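Local coordinates for endo-xylogalacturonan hydrolase A (Aspergillus tubingensis, PDB 4C2L), which cleaves xylogalacturonan, the xylose-substituted galacturonan backbone found in the hairy regions of pectin, as a secreted fungal hydrolase of glycosyl hydrolase family 28, at residues A120-A125 with S181-K186; I48-G53 with G76-A81. All coordinates share one frame; numbering follows the deposited sequence.

Contact 1. Residues A120-A125 with S181-K186; sequences AWDLFA and SDNPPK
W121 of helix 118-126 lays one face of its indole against P185. W121 CB starts 3.7 Å from P184 O; chi1 of -54° sets CG anti to the carbonyl carbon, near P185 CA. CD1, CD2 and NE1 also lie near P185 CA. Further out, P185 CB lies 3.5 Å from W121 CE2 and close to CZ2, with CE3, CZ3 and CH2 slightly farther beneath it. It sits over the centre of the six-membered ring, 13° off the normal, a true CH-pi contact. NE1 makes a weak hydrogen bond to P154 O, outside the contact.

Beside the indole, D122 carries the polar part of the contact. N183 ND2 donates to D122 OD1 at 2.9 Å, nearly straight at 170°, on the anti side but tilted out of the carboxylate plane. S181 OG donates at 3.0 Å to the syn lone pair of D122 OD1. S181 OG also accepts from N183 N, an ST turn linking it to the backbone of N183, whose side chain supplies the other donor. Q118 NE2 hydrogen-bonds to D122 OD2. A125 CB lies 3.4 Å from N183 OD1, with N183 CG equally close. A water donates to W121 O and P184 O, bridging the backbones, and F124 CE2 rests 3.9 Å from K186 CB.

The site is thus a surface helix clasping the loop between strands 168-176 and 191-196 of a parallel beta-helix, the family 28 fold. The K186 side chain lies about 6 Å from that of D210, the proton donor by similarity, so the clasped loop borders the probable catalytic cleft.

Contact 2. Residues I48-G53 with G76-A81; sequences IVFPEG and GLLKFA
F50 and G76 meet through their backbones where strand 47-50 ends and strand 77-80 is about to begin, with the nearest CA atoms, those of E52 and G76, 4.7 Å apart. G76 N approaches F50 O at 3.4 Å, but the N-H...O angle of 121° makes this a weak hydrogen bond. P51 O is almost as near, 3.5 Å from G76 N, and G76, a buried glycine, passes close to the turn that follows F50.

Among the side chains, the contact rests on F50 and L78. L78 puts CG anti to the carbonyl carbon (chi1 -53°), and CD2 is the branch that touches. L78 CD2 stands 3.5 Å above the F50 ring plane, displaced from the centre toward the rim, with F50 CD1 the nearest atom at 3.6 Å and F50 CE1 and CG next. The line from L78 CD2 to the ring centroid runs 22° from the normal, which identifies a CH-pi contact over the face, and the two side chains cross at about a right angle. Y56 of strand 55-58 meets the F50 ring edge-to-face and also touches L78, while I35 of helix 32-42 packs on F50.

P51, pointing away from G76, instead lies beside a mannose of the protein's own glycan. The chemistry therefore divides the contact: a buried, apolar methyl-on-ring pairing supplies the side-chain contact, whereas the backbone link is a long, bent hydrogen bond that can add little directional restraint. Of the two, the apolar F50-L78 pair is the clearer contact.

How the contacts relate
Contact 2 closes before contact 1 opens along the chain, and both fall inside the family 28 range. Their centres are 26 Å apart and their nearest atoms about 8 Å, with no touch between them. Contact 2 joins strands 47-50 and 77-80 near the N-terminal end of the parallel beta-helix, close to helix 32-42. Contact 1 lies farther along, where helix 118-126 meets the loop leading to strand 191-196, and nearer the residues assigned to catalysis by similarity. The two thus sample different levels of one solenoid: packing between early strands, away from the annotated sites, and the fastening of a loop beside the probable active site.

Contact 1. Residues A120-A125 with S181-K186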
loop_
_atom_site.group_PDB
_atom_site.type_symbol
_atom_site.label_atom_id
_atom_site.label_comp_id
_atom_site.label_asym_id
_atom_site.label_seq_id
_atom_site.Cartn_x
_atom_site.Cartn_y
_atom_site.Cartn_z
ATOM N N ALA A 120 17.156 1.812 8.976
ATOM C CA ALA A 120 16.001 1.086 9.497
ATOM C C ALA A 120 15.920 -0.298 8.870
ATOM O O ALA A 120 15.635 -1.278 9.564
ATOM C CB ALA A 120 14.716 1.870 9.258
ATOM N N TRP A 121 16.167 -0.401 7.561
ATOM C CA TRP A 121 16.083 -1.729 6.934
ATOM C C TRP A 121 17.143 -2.652 7.454
ATOM O O TRP A 121 16.904 -3.835 7.647
ATOM C CB TRP A 121 16.195 -1.653 5.417
ATOM C CG TRP A 121 15.215 -0.716 4.783
ATOM C CD1 TRP A 121 13.925 -0.396 5.219
ATOM C CD2 TRP A 121 15.414 0.056 3.554
ATOM N NE1 TRP A 121 13.343 0.516 4.362
ATOM C CE2 TRP A 121 14.186 0.813 3.339
ATOM C CE3 TRP A 121 16.474 0.199 2.644
ATOM C CZ2 TRP A 121 14.032 1.682 2.253
ATOM C CZ3 TRP A 121 16.303 1.059 1.550
ATOM C CH2 TRP A 121 15.113 1.781 1.355
ATOM N N ASP A 122 18.337 -2.118 7.681
ATOM C CA ASP A 122 19.441 -2.942 8.171
ATOM C C ASP A 122 19.228 -3.358 9.619
ATOM O O ASP A 122 19.503 -4.506 9.985
ATOM C CB ASP A 122 20.770 -2.201 8.004
ATOM C CG ASP A 122 21.168 -2.034 6.538
ATOM O OD1 ASP A 122 20.903 -2.913 5.704
ATOM O OD2 ASP A 122 21.796 -1.022 6.231
ATOM N N LEU A 123 18.712 -2.441 10.436
ATOM C CA LEU A 123 18.381 -2.762 11.826
ATOM C C LEU A 123 17.264 -3.803 11.897
ATOM O O LEU A 123 17.378 -4.796 12.606
ATOM C CB LEU A 123 17.992 -1.505 12.602
ATOM C CG LEU A 123 17.663 -1.671 14.087
ATOM C CD1 LEU A 123 18.775 -2.406 14.830
ATOM C CD2 LEU A 123 17.440 -0.293 14.701
ATOM N N PHE A 124 16.196 -3.582 11.136
ATOM C CA PHE A 124 15.095 -4.543 11.118
ATOM C C PHE A 124 15.565 -5.938 10.667
ATOM O O PHE A 124 15.077 -6.946 11.158
ATOM C CB PHE A 124 13.994 -4.050 10.195
ATOM C CG PHE A 124 12.813 -4.962 10.147
ATOM C CD1 PHE A 124 11.951 -5.028 11.233
ATOM C CD2 PHE A 124 12.582 -5.779 9.041
ATOM C CE1 PHE A 124 10.853 -5.871 11.210
ATOM C CE2 PHE A 124 11.488 -6.631 9.018
ATOM C CZ PHE A 124 10.629 -6.677 10.113
ATOM N N ALA A 125 16.497 -5.981 9.716
ATOM C CA ALA A 125 17.022 -7.254 9.204
ATOM C C ALA A 125 17.682 -8.082 10.309
ATOM O O ALA A 125 17.547 -9.304 10.322
ATOM C CB ALA A 125 18.003 -7.006 8.060
ATOM N N SER A 181 22.393 -2.273 0.295
ATOM C CA SER A 181 23.031 -3.484 0.818
ATOM C C SER A 181 22.254 -4.712 0.371
ATOM O O SER A 181 21.407 -4.621 -0.514
ATOM C CB SER A 181 23.111 -3.433 2.345
ATOM O OG SER A 181 21.849 -3.586 2.946
ATOM N N ASP A 182 22.532 -5.841 1.013
ATOM C CA ASP A 182 21.850 -7.093 0.716
ATOM C C ASP A 182 20.555 -7.220 1.497
ATOM O O ASP A 182 19.790 -8.149 1.265
ATOM C CB ASP A 182 22.750 -8.275 1.060
ATOM C CG ASP A 182 24.025 -8.289 0.241
ATOM O OD1 ASP A 182 23.912 -8.499 -0.988
ATOM O OD2 ASP A 182 25.124 -8.085 0.824
ATOM N N ASN A 183 20.328 -6.310 2.441
ATOM C CA ASN A 183 19.076 -6.320 3.200
ATOM C C ASN A 183 18.001 -5.594 2.415
ATOM O O ASN A 183 18.179 -4.434 2.071
ATOM C CB ASN A 183 19.263 -5.655 4.558
ATOM C CG ASN A 183 20.176 -6.452 5.466
ATOM O OD1 ASN A 183 20.095 -7.677 5.513
ATOM N ND2 ASN A 183 21.009 -5.759 6.209
ATOM N N PRO A 184 16.874 -6.277 2.133
ATOM C CA PRO A 184 15.827 -5.633 1.337
ATOM C C PRO A 184 15.034 -4.587 2.126
ATOM O O PRO A 184 15.063 -4.581 3.376
ATOM C CB PRO A 184 14.913 -6.797 0.919
ATOM C CG PRO A 184 15.223 -7.909 1.853
ATOM C CD PRO A 184 16.523 -7.648 2.554
ATOM N N PRO A 185 14.348 -3.685 1.406
ATOM C CA PRO A 185 13.495 -2.686 2.062
ATOM C C PRO A 185 12.166 -3.336 2.482
ATOM O O PRO A 185 11.135 -3.140 1.839
ATOM C CB PRO A 185 13.287 -1.634 0.976
ATOM C CG PRO A 185 13.496 -2.350 -0.324
ATOM C CD PRO A 185 14.440 -3.485 -0.052
ATOM N N LYS A 186 12.209 -4.111 3.562
ATOM C CA LYS A 186 11.050 -4.898 4.004
ATOM C C LYS A 186 9.848 -4.022 4.364
ATOM O O LYS A 186 10.013 -2.958 4.945
ATOM C CB LYS A 186 11.414 -5.713 5.245
ATOM C CG LYS A 186 12.381 -6.851 5.002
ATOM C CD LYS A 186 11.741 -7.984 4.236
ATOM C CE LYS A 186 12.630 -9.222 4.287
ATOM N NZ LYS A 186 12.019 -10.340 3.505
HETATM O O HOH W 1 15.543 -5.524 5.894
#

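Contact 2. Residues I48-G53 with G76-A81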
loop_
_atom_site.group_PDB
_atom_site.type_symbol
_atom_site.label_atom_id
_atom_site.label_comp_id
_atom_site.label_asym_id
_atom_site.label_seq_id
_atom_site.Cartn_x
_atom_site.Cartn_y
_atom_site.Cartn_z
ATOM N N ILE A 48 2.450 27.225 1.886
ATOM C CA ILE A 48 3.801 27.046 2.374
ATOM C C ILE A 48 4.634 26.503 1.216
ATOM O O ILE A 48 4.217 25.580 0.517
ATOM C CB ILE A 48 3.789 26.075 3.577
ATOM C CG1 ILE A 48 3.198 26.789 4.807
ATOM C CG2 ILE A 48 5.167 25.524 3.860
ATOM C CD1 ILE A 48 1.679 26.786 4.844
ATOM N N VAL A 49 5.798 27.097 0.996
ATOM C CA VAL A 49 6.623 26.754 -0.161
ATOM C C VAL A 49 7.995 26.243 0.275
ATOM O O VAL A 49 8.702 26.900 1.033
ATOM C CB VAL A 49 6.803 27.972 -1.113
ATOM C CG1 VAL A 49 7.806 27.653 -2.217
ATOM C CG2 VAL A 49 5.456 28.386 -1.708
ATOM N N PHE A 50 8.364 25.055 -0.195
ATOM C CA PHE A 50 9.736 24.603 -0.100
ATOM C C PHE A 50 10.330 24.810 -1.487
ATOM O O PHE A 50 10.004 24.048 -2.404
ATOM C CB PHE A 50 9.788 23.114 0.263
ATOM C CG PHE A 50 9.150 22.789 1.578
ATOM C CD1 PHE A 50 9.892 22.861 2.749
ATOM C CD2 PHE A 50 7.826 22.386 1.649
ATOM C CE1 PHE A 50 9.315 22.551 3.972
ATOM C CE2 PHE A 50 7.238 22.075 2.873
ATOM C CZ PHE A 50 7.992 22.153 4.036
ATOM N N PRO A 51 11.188 25.842 -1.660
ATOM C CA PRO A 51 11.612 26.219 -3.005
ATOM C C PRO A 51 12.402 25.169 -3.767
ATOM O O PRO A 51 13.113 24.357 -3.189
ATOM C CB PRO A 51 12.537 27.427 -2.758
ATOM C CG PRO A 51 12.082 27.979 -1.450
ATOM C CD PRO A 51 11.763 26.744 -0.646
ATOM N N GLU A 52 12.309 25.244 -5.092
ATOM C CA GLU A 52 13.135 24.414 -5.952
ATOM C C GLU A 52 14.625 24.584 -5.604
ATOM O O GLU A 52 15.097 25.699 -5.376
ATOM C CB GLU A 52 12.845 24.747 -7.429
ATOM C CG GLU A 52 13.633 23.925 -8.436
ATOM C CD GLU A 52 14.794 24.694 -9.063
ATOM O OE1 GLU A 52 15.150 25.788 -8.558
ATOM O OE2 GLU A 52 15.350 24.208 -10.080
ATOM N N GLY A 53 15.335 23.467 -5.529
ATOM C CA GLY A 53 16.755 23.451 -5.214
ATOM C C GLY A 53 17.069 23.524 -3.728
ATOM O O GLY A 53 18.236 23.495 -3.349
ATOM N N GLY A 76 11.566 21.214 -3.313
ATOM C CA GLY A 76 12.911 20.808 -2.949
ATOM C C GLY A 76 12.929 19.436 -2.310
ATOM O O GLY A 76 11.997 18.636 -2.476
ATOM N N LEU A 77 13.992 19.184 -1.557
ATOM C CA LEU A 77 14.212 17.905 -0.898
ATOM C C LEU A 77 13.890 18.038 0.587
ATOM O O LEU A 77 14.398 18.942 1.247
ATOM C CB LEU A 77 15.684 17.500 -1.058
ATOM C CG LEU A 77 16.157 16.239 -0.290
ATOM C CD1 LEU A 77 15.303 15.020 -0.661
ATOM C CD2 LEU A 77 17.635 15.986 -0.546
ATOM N N LEU A 78 13.007 17.176 1.092
ATOM C CA LEU A 78 12.780 17.071 2.537
ATOM C C LEU A 78 13.440 15.781 2.942
ATOM O O LEU A 78 12.977 14.697 2.564
ATOM C CB LEU A 78 11.280 17.001 2.871
ATOM C CG LEU A 78 10.360 18.095 2.313
ATOM C CD1 LEU A 78 8.951 18.006 2.878
ATOM C CD2 LEU A 78 10.934 19.468 2.580
ATOM N N LYS A 79 14.543 15.887 3.679
ATOM C CA LYS A 79 15.311 14.715 4.007
ATOM C C LYS A 79 15.170 14.396 5.485
ATOM O O LYS A 79 15.632 15.163 6.330
ATOM C CB LYS A 79 16.785 14.909 3.650
ATOM C CG LYS A 79 17.586 13.649 3.965
ATOM C CD LYS A 79 18.985 13.704 3.416
ATOM C CE LYS A 79 19.641 12.338 3.517
ATOM N NZ LYS A 79 21.087 12.490 3.191
ATOM N N PHE A 80 14.517 13.272 5.784
ATOM C CA PHE A 80 14.418 12.814 7.179
ATOM C C PHE A 80 15.713 12.233 7.710
ATOM O O PHE A 80 16.470 11.598 6.977
ATOM C CB PHE A 80 13.316 11.770 7.320
ATOM C CG PHE A 80 11.962 12.365 7.415
ATOM C CD1 PHE A 80 11.496 12.866 8.634
ATOM C CD2 PHE A 80 11.132 12.441 6.288
ATOM C CE1 PHE A 80 10.228 13.427 8.723
ATOM C CE2 PHE A 80 9.865 13.006 6.386
ATOM C CZ PHE A 80 9.415 13.492 7.600
ATOM N N ALA A 81 15.963 12.454 9.002
ATOM C CA ALA A 81 17.062 11.785 9.691
ATOM C C ALA A 81 16.799 10.291 9.778
ATOM O O ALA A 81 15.656 9.880 9.953
ATOM C CB ALA A 81 17.209 12.345 11.093
#